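PDB 4ND2: lactate dehydrogenase, adjacent gene encodes predicted malate dehydrogenase from Cryptosporidium parvum, which probably catalyses the reversible, NAD-dependent interconversion of pyruvate and (S)-lactate. Local coordinates for residues T79-G84 with F95-I100; R99-V104 with S129-V134; K141-A146 with V255-F260. All coordinates share one frame; numbering follows the deposited sequence.

Contact 1 (T79-G84 with F95-I100); sequences TASIPG and FGNARI. With A3D (3-acetylpyridine adenine dinucleotide), chain C.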
loop_
_atom_site.group_PDB
_atom_site.type_symbol
_atom_site.label_atom_id
_atom_site.label_comp_id
_atom_site.label_asym_id
_atom_site.label_seq_id
_atom_site.Cartn_x
_atom_site.Cartn_y
_atom_site.Cartn_z
ATOM N N THR A 79 -6.070 24.301 8.743
ATOM C CA THR A 79 -4.957 24.894 8.007
ATOM C C THR A 79 -5.190 26.377 7.696
ATOM O O THR A 79 -4.305 27.035 7.155
ATOM C CB THR A 79 -4.715 24.159 6.672
ATOM O OG1 THR A 79 -5.662 24.598 5.689
ATOM C CG2 THR A 79 -4.832 22.654 6.849
ATOM N N ALA A 80 -6.367 26.897 8.046
ATOM C CA ALA A 80 -6.766 28.253 7.663
ATOM C C ALA A 80 -5.804 29.293 8.221
ATOM O O ALA A 80 -5.380 29.205 9.373
ATOM C CB ALA A 80 -8.183 28.541 8.132
ATOM N N SER A 81 -5.468 30.276 7.393
ATOM C CA SER A 81 -4.476 31.280 7.749
ATOM C C SER A 81 -4.598 32.519 6.874
ATOM O O SER A 81 -5.036 32.436 5.724
ATOM C CB SER A 81 -3.072 30.692 7.592
ATOM O OG SER A 81 -2.064 31.666 7.807
ATOM N N ILE A 82 -4.196 33.662 7.427
ATOM C CA ILE A 82 -4.072 34.898 6.654
ATOM C C ILE A 82 -2.961 34.725 5.615
ATOM O O ILE A 82 -2.045 33.933 5.825
ATOM C CB ILE A 82 -3.783 36.126 7.552
ATOM C CG1 ILE A 82 -2.413 36.013 8.240
ATOM C CG2 ILE A 82 -4.889 36.296 8.584
ATOM C CD1 ILE A 82 -2.042 37.236 9.053
ATOM N N PRO A 83 -3.037 35.458 4.493
ATOM C CA PRO A 83 -2.087 35.223 3.403
ATOM C C PRO A 83 -0.663 35.693 3.704
ATOM O O PRO A 83 -0.460 36.545 4.566
ATOM C CB PRO A 83 -2.682 36.023 2.237
ATOM C CG PRO A 83 -3.491 37.092 2.878
ATOM C CD PRO A 83 -4.016 36.513 4.160
ATOM N N GLY A 84 0.305 35.122 2.993
ATOM C CA GLY A 84 1.701 35.543 3.090
ATOM C C GLY A 84 2.485 34.750 4.118
ATOM O O GLY A 84 2.009 34.521 5.230
ATOM N N PHE A 95 -1.990 37.517 15.498
ATOM C CA PHE A 95 -3.237 38.258 15.707
ATOM C C PHE A 95 -4.312 37.874 14.693
ATOM O O PHE A 95 -5.463 37.648 15.061
ATOM C CB PHE A 95 -2.990 39.773 15.673
ATOM C CG PHE A 95 -2.051 40.266 16.747
ATOM C CD1 PHE A 95 -0.955 41.053 16.421
ATOM C CD2 PHE A 95 -2.263 39.942 18.083
ATOM C CE1 PHE A 95 -0.089 41.509 17.405
ATOM C CE2 PHE A 95 -1.401 40.396 19.070
ATOM C CZ PHE A 95 -0.313 41.179 18.731
ATOM N N GLY A 96 -3.927 37.793 13.424
ATOM C CA GLY A 96 -4.860 37.441 12.359
ATOM C C GLY A 96 -5.387 36.019 12.459
ATOM O O GLY A 96 -6.583 35.782 12.302
ATOM N N ASN A 97 -4.501 35.065 12.727
ATOM C CA ASN A 97 -4.910 33.660 12.775
ATOM C C ASN A 97 -5.705 33.301 14.023
ATOM O O ASN A 97 -6.566 32.423 13.973
ATOM C CB ASN A 97 -3.701 32.738 12.603
ATOM C CG ASN A 97 -3.152 32.771 11.188
ATOM O OD1 ASN A 97 -3.770 33.333 10.281
ATOM N ND2 ASN A 97 -1.991 32.166 10.990
ATOM N N ALA A 98 -5.441 33.987 15.131
ATOM C CA ALA A 98 -6.268 33.837 16.328
ATOM C C ALA A 98 -7.729 34.159 16.011
ATOM O O ALA A 98 -8.638 33.448 16.443
ATOM C CB ALA A 98 -5.763 34.736 17.441
ATOM N N ARG A 99 -7.941 35.228 15.247
ATOM C CA ARG A 99 -9.281 35.642 14.837
ATOM C C ARG A 99 -9.940 34.626 13.902
ATOM O O ARG A 99 -11.131 34.351 14.025
ATOM C CB ARG A 99 -9.230 37.023 14.172
ATOM C CG ARG A 99 -8.864 38.159 15.123
ATOM C CD ARG A 99 -9.918 38.351 16.203
ATOM N NE ARG A 99 -11.255 38.470 15.615
ATOM C CZ ARG A 99 -12.395 38.088 16.194
ATOM N NH1 ARG A 99 -12.410 37.543 17.408
ATOM N NH2 ARG A 99 -13.542 38.252 15.542
ATOM N N ILE A 100 -9.169 34.063 12.978
ATOM C CA ILE A 100 -9.684 33.001 12.111
ATOM C C ILE A 100 -10.158 31.818 12.950
ATOM O O ILE A 100 -11.260 31.307 12.742
ATOM C CB ILE A 100 -8.634 32.534 11.079
ATOM C CG1 ILE A 100 -8.425 33.619 10.022
ATOM C CG2 ILE A 100 -9.068 31.232 10.410
ATOM C CD1 ILE A 100 -7.247 33.374 9.105
HETATM P PA A3D C . -2.206 29.009 2.208
HETATM O O1A A3D C . -1.769 28.262 0.978
HETATM O O2A A3D C . -2.182 30.515 2.205
HETATM O O5B A3D C . -3.690 28.536 2.585
HETATM C C5B A3D C . -4.467 29.177 3.589
HETATM C C4B A3D C . -5.930 28.985 3.224
HETATM O O4B A3D C . -6.763 29.380 4.316
HETATM C C3B A3D C . -6.347 29.823 2.016
HETATM O O3B A3D C . -6.851 28.992 0.964
HETATM C C2B A3D C . -7.419 30.756 2.549
HETATM O O2B A3D C . -8.473 31.023 1.621
HETATM C C1B A3D C . -7.920 30.004 3.767
HETATM N N9A A3D C . -8.602 30.867 4.754
HETATM C C8A A3D C . -8.306 32.136 5.096
HETATM N N7A A3D C . -9.173 32.582 6.039
HETATM C C5A A3D C . -10.038 31.589 6.302
HETATM C C6A A3D C . -11.200 31.388 7.190
HETATM N N6A A3D C . -11.628 32.376 8.014
HETATM N N1A A3D C . -11.816 30.183 7.151
HETATM C C2A A3D C . -11.410 29.184 6.342
HETATM N N3A A3D C . -10.361 29.304 5.509
HETATM C C4A A3D C . -9.653 30.458 5.451
HETATM O O3 A3D C . -1.360 28.542 3.502
HETATM P PN A3D C . -0.688 27.084 3.697
HETATM O O1N A3D C . 0.616 27.055 2.951
HETATM O O2N A3D C . -1.710 26.010 3.444
HETATM O O5D A3D C . -0.387 27.106 5.275
HETATM C C5D A3D C . -1.481 27.129 6.187
HETATM C C4D A3D C . -1.017 27.387 7.616
HETATM O O4D A3D C . -0.215 26.293 8.076
HETATM C C3D A3D C . -0.163 28.643 7.764
HETATM O O3D A3D C . -0.560 29.363 8.931
HETATM C C2D A3D C . 1.243 28.122 7.951
HETATM O O2D A3D C . 2.081 28.983 8.727
HETATM C C1D A3D C . 0.970 26.817 8.677
HETATM N N1N A3D C . 2.069 25.855 8.606
HETATM C C2N A3D C . 2.455 25.256 9.743
HETATM C C3N A3D C . 3.493 24.334 9.744
HETATM C C7N A3D C . 3.923 23.663 11.012
HETATM O O7N A3D C . 4.879 22.917 10.969
HETATM C C8N A3D C . 3.178 23.899 12.291
HETATM C C4N A3D C . 4.129 24.033 8.547
HETATM C C5N A3D C . 3.711 24.662 7.384
HETATM C C6N A3D C . 2.671 25.579 7.441
#
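The carboxamide of Asn97 holds the loop 79-84 at two points, using both of its polar atoms. Its OD1 accepts the backbone N-H of Ile82 in the plane of the amide carbonyl; the bond from Ile82 N to Asn97 OD1 is 2.9 Å long and nearly straight (167°). Asn97 ND2 meets Ser81 OG at 3.2 Å in a more bent bond, with the hydroxyl tilted about 20° from the amide plane, and its stronger partner is the carbonyl O of Asn122. Oxygen acceptors at ND2 and a donor at OD1 settle which way round the amide sits. Ser81 holds OG anti to its backbone N (chi1 175°), beside the ribose on the acetylpyridine side of the bound cofactor analogue, where Ser81 OG is 3.0 Å from the ribose O3D. Its backbone N makes only a weak bond to O4B of the adenine-side ribose. Apolar packing follows along the helix. Ile100 lays CG2 against Ala80 CB (3.6 Å), and its CD1 meets Ile82 CG2 at 3.8 Å. The bare backbone of Gly96 lets Ile82 CG2 settle 3.9 Å from Gly96 C. Ala80 CB and Ile100 CG2 together line one face of the adenine; Ala80 CB is 3.5 Å from its N3A. The loop follows strand 75-78 of the Rossmann fold and precedes helix 94-111. The chemistry is thus divided: Asn97 fixes Ser81 and the loop, and Ser81 OG stands within hydrogen-bonding distance of the ribose, whereas methyl groups offer the adenine an apolar surface.

Contact 2 (R99-V104 with S129-V134); sequences RILDSV and SHFQKV. With A3D (3-acetylpyridine adenine dinucleotide), chain C.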
loop_
_atom_site.group_PDB
_atom_site.type_symbol
_atom_site.label_atom_id
_atom_site.label_comp_id
_atom_site.label_asym_id
_atom_site.label_seq_id
_atom_site.Cartn_x
_atom_site.Cartn_y
_atom_site.Cartn_z
ATOM N N ARG A 99 -7.941 35.228 15.247
ATOM C CA ARG A 99 -9.281 35.642 14.837
ATOM C C ARG A 99 -9.940 34.626 13.902
ATOM O O ARG A 99 -11.131 34.351 14.025
ATOM C CB ARG A 99 -9.230 37.023 14.172
ATOM C CG ARG A 99 -8.864 38.159 15.123
ATOM C CD ARG A 99 -9.918 38.351 16.203
ATOM N NE ARG A 99 -11.255 38.470 15.615
ATOM C CZ ARG A 99 -12.395 38.088 16.194
ATOM N NH1 ARG A 99 -12.410 37.543 17.408
ATOM N NH2 ARG A 99 -13.542 38.252 15.542
ATOM N N ILE A 100 -9.169 34.063 12.978
ATOM C CA ILE A 100 -9.684 33.001 12.111
ATOM C C ILE A 100 -10.158 31.818 12.950
ATOM O O ILE A 100 -11.260 31.307 12.742
ATOM C CB ILE A 100 -8.634 32.534 11.079
ATOM C CG1 ILE A 100 -8.425 33.619 10.022
ATOM C CG2 ILE A 100 -9.068 31.232 10.410
ATOM C CD1 ILE A 100 -7.247 33.374 9.105
ATOM N N LEU A 101 -9.333 31.399 13.906
ATOM C CA LEU A 101 -9.657 30.239 14.742
ATOM C C LEU A 101 -10.888 30.444 15.628
ATOM O O LEU A 101 -11.568 29.472 15.959
ATOM C CB LEU A 101 -8.445 29.803 15.579
ATOM C CG LEU A 101 -7.544 28.746 14.925
ATOM C CD1 LEU A 101 -7.128 29.112 13.507
ATOM C CD2 LEU A 101 -6.315 28.505 15.787
ATOM N N ASP A 102 -11.184 31.692 15.993
ATOM C CA ASP A 102 -12.439 32.011 16.688
ATOM C C ASP A 102 -13.629 31.561 15.848
ATOM O O ASP A 102 -14.551 30.926 16.356
ATOM C CB ASP A 102 -12.572 33.516 16.959
ATOM C CG ASP A 102 -11.545 34.035 17.944
ATOM O OD1 ASP A 102 -11.220 35.238 17.870
ATOM O OD2 ASP A 102 -11.061 33.257 18.790
ATOM N N SER A 103 -13.597 31.898 14.561
ATOM C CA SER A 103 -14.661 31.523 13.631
ATOM C C SER A 103 -14.704 30.008 13.408
ATOM O O SER A 103 -15.777 29.407 13.429
ATOM C CB SER A 103 -14.480 32.253 12.296
ATOM O OG SER A 103 -15.532 31.952 11.399
ATOM N N VAL A 104 -13.538 29.394 13.214
ATOM C CA VAL A 104 -13.466 27.940 13.019
ATOM C C VAL A 104 -14.025 27.202 14.236
ATOM O O VAL A 104 -14.734 26.206 14.093
ATOM C CB VAL A 104 -12.024 27.457 12.734
ATOM C CG1 VAL A 104 -11.975 25.938 12.614
ATOM C CG2 VAL A 104 -11.481 28.090 11.460
ATOM N N SER A 129 -3.701 26.162 21.738
ATOM C CA SER A 129 -4.208 26.583 23.042
ATOM C C SER A 129 -5.406 27.515 22.882
ATOM O O SER A 129 -6.417 27.365 23.568
ATOM C CB SER A 129 -3.106 27.293 23.832
ATOM O OG SER A 129 -3.539 27.598 25.144
ATOM N N HIS A 130 -5.281 28.470 21.967
ATOM C CA HIS A 130 -6.362 29.400 21.669
ATOM C C HIS A 130 -7.618 28.668 21.202
ATOM O O HIS A 130 -8.711 28.946 21.691
ATOM C CB HIS A 130 -5.922 30.416 20.613
ATOM C CG HIS A 130 -6.947 31.469 20.334
ATOM N ND1 HIS A 130 -7.329 32.401 21.276
ATOM C CD2 HIS A 130 -7.678 31.732 19.226
ATOM C CE1 HIS A 130 -8.249 33.195 20.758
ATOM N NE2 HIS A 130 -8.479 32.810 19.515
ATOM N N PHE A 131 -7.462 27.728 20.270
ATOM C CA PHE A 131 -8.611 26.977 19.757
ATOM C C PHE A 131 -9.313 26.166 20.842
ATOM O O PHE A 131 -10.542 26.123 20.887
ATOM C CB PHE A 131 -8.222 26.040 18.612
ATOM C CG PHE A 131 -9.398 25.327 18.014
ATOM C CD1 PHE A 131 -10.122 25.905 16.979
ATOM C CD2 PHE A 131 -9.814 24.103 18.517
ATOM C CE1 PHE A 131 -11.221 25.261 16.442
ATOM C CE2 PHE A 131 -10.915 23.455 17.984
ATOM C CZ PHE A 131 -11.620 24.035 16.943
ATOM N N GLN A 132 -8.537 25.507 21.697
ATOM C CA GLN A 132 -9.113 24.710 22.777
ATOM C C GLN A 132 -9.921 25.595 23.726
ATOM O O GLN A 132 -11.021 25.228 24.136
ATOM C CB GLN A 132 -8.020 23.953 23.541
ATOM C CG GLN A 132 -8.548 22.905 24.515
ATOM C CD GLN A 132 -9.031 23.490 25.832
ATOM O OE1 GLN A 132 -8.485 24.476 26.322
ATOM N NE2 GLN A 132 -10.059 22.882 26.408
ATOM N N LYS A 133 -9.371 26.762 24.056
ATOM C CA LYS A 133 -10.030 27.695 24.967
ATOM C C LYS A 133 -11.366 28.189 24.405
ATOM O O LYS A 133 -12.386 28.122 25.089
ATOM C CB LYS A 133 -9.119 28.889 25.277
ATOM C CG LYS A 133 -9.609 29.752 26.431
ATOM C CD LYS A 133 -8.683 30.929 26.693
ATOM C CE LYS A 133 -9.202 31.788 27.837
ATOM N NZ LYS A 133 -8.368 33.004 28.056
ATOM N N VAL A 134 -11.359 28.665 23.162
ATOM C CA VAL A 134 -12.563 29.256 22.562
ATOM C C VAL A 134 -13.594 28.209 22.118
ATOM O O VAL A 134 -14.795 28.467 22.176
ATOM C CB VAL A 134 -12.234 30.222 21.395
ATOM C CG1 VAL A 134 -11.292 31.321 21.865
ATOM C CG2 VAL A 134 -11.649 29.487 20.198
HETATM P PA A3D C . -2.206 29.009 2.208
HETATM O O1A A3D C . -1.769 28.262 0.978
HETATM O O2A A3D C . -2.182 30.515 2.205
HETATM O O5B A3D C . -3.690 28.536 2.585
HETATM C C5B A3D C . -4.467 29.177 3.589
HETATM C C4B A3D C . -5.930 28.985 3.224
HETATM O O4B A3D C . -6.763 29.380 4.316
HETATM C C3B A3D C . -6.347 29.823 2.016
HETATM O O3B A3D C . -6.851 28.992 0.964
HETATM C C2B A3D C . -7.419 30.756 2.549
HETATM O O2B A3D C . -8.473 31.023 1.621
HETATM C C1B A3D C . -7.920 30.004 3.767
HETATM N N9A A3D C . -8.602 30.867 4.754
HETATM C C8A A3D C . -8.306 32.136 5.096
HETATM N N7A A3D C . -9.173 32.582 6.039
HETATM C C5A A3D C . -10.038 31.589 6.302
HETATM C C6A A3D C . -11.200 31.388 7.190
HETATM N N6A A3D C . -11.628 32.376 8.014
HETATM N N1A A3D C . -11.816 30.183 7.151
HETATM C C2A A3D C . -11.410 29.184 6.342
HETATM N N3A A3D C . -10.361 29.304 5.509
HETATM C C4A A3D C . -9.653 30.458 5.451
HETATM O O3 A3D C . -1.360 28.542 3.502
HETATM P PN A3D C . -0.688 27.084 3.697
HETATM O O1N A3D C . 0.616 27.055 2.951
HETATM O O2N A3D C . -1.710 26.010 3.444
HETATM O O5D A3D C . -0.387 27.106 5.275
HETATM C C5D A3D C . -1.481 27.129 6.187
HETATM C C4D A3D C . -1.017 27.387 7.616
HETATM O O4D A3D C . -0.215 26.293 8.076
HETATM C C3D A3D C . -0.163 28.643 7.764
HETATM O O3D A3D C . -0.560 29.363 8.931
HETATM C C2D A3D C . 1.243 28.122 7.951
HETATM O O2D A3D C . 2.081 28.983 8.727
HETATM C C1D A3D C . 0.970 26.817 8.677
HETATM N N1N A3D C . 2.069 25.855 8.606
HETATM C C2N A3D C . 2.455 25.256 9.743
HETATM C C3N A3D C . 3.493 24.334 9.744
HETATM C C7N A3D C . 3.923 23.663 11.012
HETATM O O7N A3D C . 4.879 22.917 10.969
HETATM C C8N A3D C . 3.178 23.899 12.291
HETATM C C4N A3D C . 4.129 24.033 8.547
HETATM C C5N A3D C . 3.711 24.662 7.384
HETATM C C6N A3D C . 2.671 25.579 7.441
#
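His130 reaches across to Asp102 from the helix 124-135, its CG anti to the backbone N (chi1 -176°), which directs the ring at helix 94-111. His130 NE2 donates to Asp102 OD2 on the syn side of the carboxylate, a short bond of 2.7 Å that is clearly bent, since OD2 lies well out of the ring plane; ring and carboxylate planes stand 54° apart. The same N-H has a weak second acceptor in the carbonyl O of Ala98. The other carboxylate oxygen is taken as well: Asp102 OD1 lies 2.6 Å from Arg99 NH1 in a salt bridge along its own helix. Placed between an arginine and a histidine, the acid is probably kept ionised, and its charge would tend to favour a protonated imidazole. At its edge the ring also brings CD2 to 4.2 Å from Leu101 CB. Phe131 comes next and turns inward, with CE1 4.0 Å from Val104 CG1, the two side chains crossing at about a right angle, while CD1 comes near the carbonyl O of Leu101. Ile78 of strand 75-78 underlies Leu101, Val104 and Phe131 alike. Here two successive helices of the Rossmann fold, on one face of its parallel sheet, pack side by side: the axes of 99-104 and 129-134 approach to 9.3 Å and cross at -39°, with both helices running the same general way. One turn beyond His130, Val134 places CG1 3.7 Å above the plane of the imidazole, offset toward its rim. That methyl also touches the carboxylate, Val134 CG1 being 3.6 Å from Asp102 OD2, and the valine side chain also touches Ala105.

Contact 3 (K141-A146 with V255-F260); sequences KVCGMA and VPCSAF. With A3D (3-acetylpyridine adenine dinucleotide), chain C.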
loop_
_atom_site.group_PDB
_atom_site.type_symbol
_atom_site.label_atom_id
_atom_site.label_comp_id
_atom_site.label_asym_id
_atom_site.label_seq_id
_atom_site.Cartn_x
_atom_site.Cartn_y
_atom_site.Cartn_z
ATOM N N LYS A 141 -8.813 16.012 22.931
ATOM C CA LYS A 141 -9.352 15.974 21.570
ATOM C C LYS A 141 -8.872 17.140 20.700
ATOM O O LYS A 141 -9.307 17.277 19.554
ATOM C CB LYS A 141 -10.883 15.957 21.613
ATOM C CG LYS A 141 -11.482 14.730 22.288
ATOM C CD LYS A 141 -11.262 13.445 21.497
ATOM C CE LYS A 141 -12.117 13.374 20.241
ATOM N NZ LYS A 141 -13.570 13.237 20.539
ATOM N N VAL A 142 -7.981 17.971 21.239
ATOM C CA VAL A 142 -7.401 19.086 20.494
ATOM C C VAL A 142 -5.881 19.053 20.617
ATOM O O VAL A 142 -5.340 19.053 21.723
ATOM C CB VAL A 142 -7.913 20.449 21.008
ATOM C CG1 VAL A 142 -7.296 21.590 20.206
ATOM C CG2 VAL A 142 -9.434 20.506 20.947
ATOM N N CYS A 143 -5.196 19.021 19.477
ATOM C CA CYS A 143 -3.739 19.024 19.456
ATOM C C CYS A 143 -3.220 19.728 18.206
ATOM O O CYS A 143 -4.001 20.105 17.327
ATOM C CB CYS A 143 -3.204 17.595 19.525
ATOM S SG CYS A 143 -3.538 16.608 18.050
ATOM N N GLY A 144 -1.905 19.911 18.134
ATOM C CA GLY A 144 -1.280 20.591 17.005
ATOM C C GLY A 144 -0.236 19.741 16.309
ATOM O O GLY A 144 0.549 19.056 16.967
ATOM N N MET A 145 -0.224 19.790 14.979
ATOM C CA MET A 145 0.836 19.163 14.197
ATOM C C MET A 145 2.075 20.042 14.248
ATOM O O MET A 145 2.042 21.198 13.825
ATOM C CB MET A 145 0.412 18.966 12.738
ATOM C CG MET A 145 1.372 18.117 11.906
ATOM S SD MET A 145 3.005 18.833 11.611
ATOM C CE MET A 145 2.598 20.224 10.562
ATOM N N ALA A 146 3.168 19.486 14.763
ATOM C CA ALA A 146 4.459 20.160 14.729
ATOM C C ALA A 146 5.589 19.162 14.929
ATOM O O ALA A 146 6.481 19.056 14.092
ATOM C CB ALA A 146 4.523 21.251 15.787
ATOM N N VAL A 255 3.333 9.747 19.011
ATOM C CA VAL A 255 3.280 10.903 18.129
ATOM C C VAL A 255 3.778 12.149 18.858
ATOM O O VAL A 255 3.124 12.621 19.789
ATOM C CB VAL A 255 1.837 11.143 17.638
ATOM C CG1 VAL A 255 1.772 12.349 16.708
ATOM C CG2 VAL A 255 1.303 9.900 16.937
ATOM N N PRO A 256 4.940 12.685 18.445
ATOM C CA PRO A 256 5.314 13.997 18.963
ATOM C C PRO A 256 4.373 15.052 18.387
ATOM O O PRO A 256 4.280 15.193 17.171
ATOM C CB PRO A 256 6.752 14.200 18.459
ATOM C CG PRO A 256 7.175 12.903 17.859
ATOM C CD PRO A 256 5.929 12.169 17.487
ATOM N N CYS A 257 3.652 15.749 19.258
ATOM C CA CYS A 257 2.722 16.791 18.828
ATOM C C CYS A 257 2.476 17.784 19.961
ATOM O O CYS A 257 2.857 17.536 21.113
ATOM C CB CYS A 257 1.402 16.173 18.347
ATOM S SG CYS A 257 0.363 15.441 19.629
ATOM N N SER A 258 1.860 18.914 19.627
ATOM C CA SER A 258 1.539 19.924 20.626
ATOM C C SER A 258 0.289 19.471 21.371
ATOM O O SER A 258 -0.812 19.483 20.815
ATOM C CB SER A 258 1.335 21.294 19.978
ATOM O OG SER A 258 1.213 22.307 20.965
ATOM N N ALA A 259 0.477 19.042 22.618
ATOM C CA ALA A 259 -0.609 18.506 23.436
ATOM C C ALA A 259 -0.611 19.145 24.819
ATOM O O ALA A 259 0.391 19.717 25.250
ATOM C CB ALA A 259 -0.477 16.998 23.559
ATOM N N PHE A 260 -1.742 19.034 25.510
ATOM C CA PHE A 260 -1.901 19.628 26.835
ATOM C C PHE A 260 -1.169 18.790 27.885
ATOM O O PHE A 260 -1.621 17.704 28.254
ATOM C CB PHE A 260 -3.385 19.772 27.186
ATOM C CG PHE A 260 -3.643 20.647 28.382
ATOM C CD1 PHE A 260 -4.135 20.110 29.565
ATOM C CD2 PHE A 260 -3.393 22.014 28.326
ATOM C CE1 PHE A 260 -4.375 20.917 30.668
ATOM C CE2 PHE A 260 -3.629 22.826 29.425
ATOM C CZ PHE A 260 -4.120 22.277 30.597
HETATM P PA A3D C . -2.206 29.009 2.208
HETATM O O1A A3D C . -1.769 28.262 0.978
HETATM O O2A A3D C . -2.182 30.515 2.205
HETATM O O5B A3D C . -3.690 28.536 2.585
HETATM C C5B A3D C . -4.467 29.177 3.589
HETATM C C4B A3D C . -5.930 28.985 3.224
HETATM O O4B A3D C . -6.763 29.380 4.316
HETATM C C3B A3D C . -6.347 29.823 2.016
HETATM O O3B A3D C . -6.851 28.992 0.964
HETATM C C2B A3D C . -7.419 30.756 2.549
HETATM O O2B A3D C . -8.473 31.023 1.621
HETATM C C1B A3D C . -7.920 30.004 3.767
HETATM N N9A A3D C . -8.602 30.867 4.754
HETATM C C8A A3D C . -8.306 32.136 5.096
HETATM N N7A A3D C . -9.173 32.582 6.039
HETATM C C5A A3D C . -10.038 31.589 6.302
HETATM C C6A A3D C . -11.200 31.388 7.190
HETATM N N6A A3D C . -11.628 32.376 8.014
HETATM N N1A A3D C . -11.816 30.183 7.151
HETATM C C2A A3D C . -11.410 29.184 6.342
HETATM N N3A A3D C . -10.361 29.304 5.509
HETATM C C4A A3D C . -9.653 30.458 5.451
HETATM O O3 A3D C . -1.360 28.542 3.502
HETATM P PN A3D C . -0.688 27.084 3.697
HETATM O O1N A3D C . 0.616 27.055 2.951
HETATM O O2N A3D C . -1.710 26.010 3.444
HETATM O O5D A3D C . -0.387 27.106 5.275
HETATM C C5D A3D C . -1.481 27.129 6.187
HETATM C C4D A3D C . -1.017 27.387 7.616
HETATM O O4D A3D C . -0.215 26.293 8.076
HETATM C C3D A3D C . -0.163 28.643 7.764
HETATM O O3D A3D C . -0.560 29.363 8.931
HETATM C C2D A3D C . 1.243 28.122 7.951
HETATM O O2D A3D C . 2.081 28.983 8.727
HETATM C C1D A3D C . 0.970 26.817 8.677
HETATM N N1N A3D C . 2.069 25.855 8.606
HETATM C C2N A3D C . 2.455 25.256 9.743
HETATM C C3N A3D C . 3.493 24.334 9.744
HETATM C C7N A3D C . 3.923 23.663 11.012
HETATM O O7N A3D C . 4.879 22.917 10.969
HETATM C C8N A3D C . 3.178 23.899 12.291
HETATM C C4N A3D C . 4.129 24.033 8.547
HETATM C C5N A3D C . 3.711 24.662 7.384
HETATM C C6N A3D C . 2.671 25.579 7.441
HETATM O O HOH W 1 -3.847 17.466 24.133
HETATM O O HOH W 2 3.004 16.622 15.205
#
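Cys143 and Cys257 bring their side chains together on one flank of a short strand pairing, with Cys143 CB 4.2 Å from Cys257 SG. Each sulfur lies between its own backbone N and carbonyl carbon (chi1 68° and 70°), and the two SG atoms, of Cys143 and of Cys257, are 4.4 Å apart, too far for a disulfide. Met243 of helix 234-248 covers both cysteines. Cys257 CB lies 3.3 Å from Gly144 O, while Ser258 CB flanks the glycine backbone and carries OG to a hydrogen bond with Asp125. Gly144 and Ser258 form a single antiparallel, hydrogen-bonded pair: Gly144 N binds Ser258 O at 2.9 Å, and Ser258 N returns to Gly144 O at 3.0 Å. This pair joins an edge strand of the Rossmann sheet, 142-144, to strand 253-261 of the C-terminal domain, so the seam runs between domains. The directions of 142-144 and 255-260 are 135° apart, well off antiparallel, and water takes over at both ends. One bridges Val142 O and Phe260 N; the other accepts from Ala146 N and donates to Pro256 O, 2.7 Å away. Met145 points its CB away from strand 253-261, and its chain, bent at chi2 and chi3, brings CE to 3.6 Å from O7N of the cofactor analogue's acetyl group.

Contacts 1 and 2 share helix 94-111 from two sides: in contact 1 it meets the loop 79-84 and the cofactor analogue, in contact 2 the neighbouring helix 124-135. Contact 1 is buried at the binding site and mixes amide and hydroxyl bonds with methyl packing. Contact 2 is only partly buried, pairing a charged outer edge with an apolar inner one. Contact 3, whose centre is about 7 Å from that of the chain, is fully buried and relies on backbone bonds and bridging waters; it alone links the two domains. Phe131 of contact 2 packs on Val142 of contact 3, whereas contacts 1 and 3 do not touch: contact 1 meets the adenine and both riboses, contact 3 the acetylpyridine end.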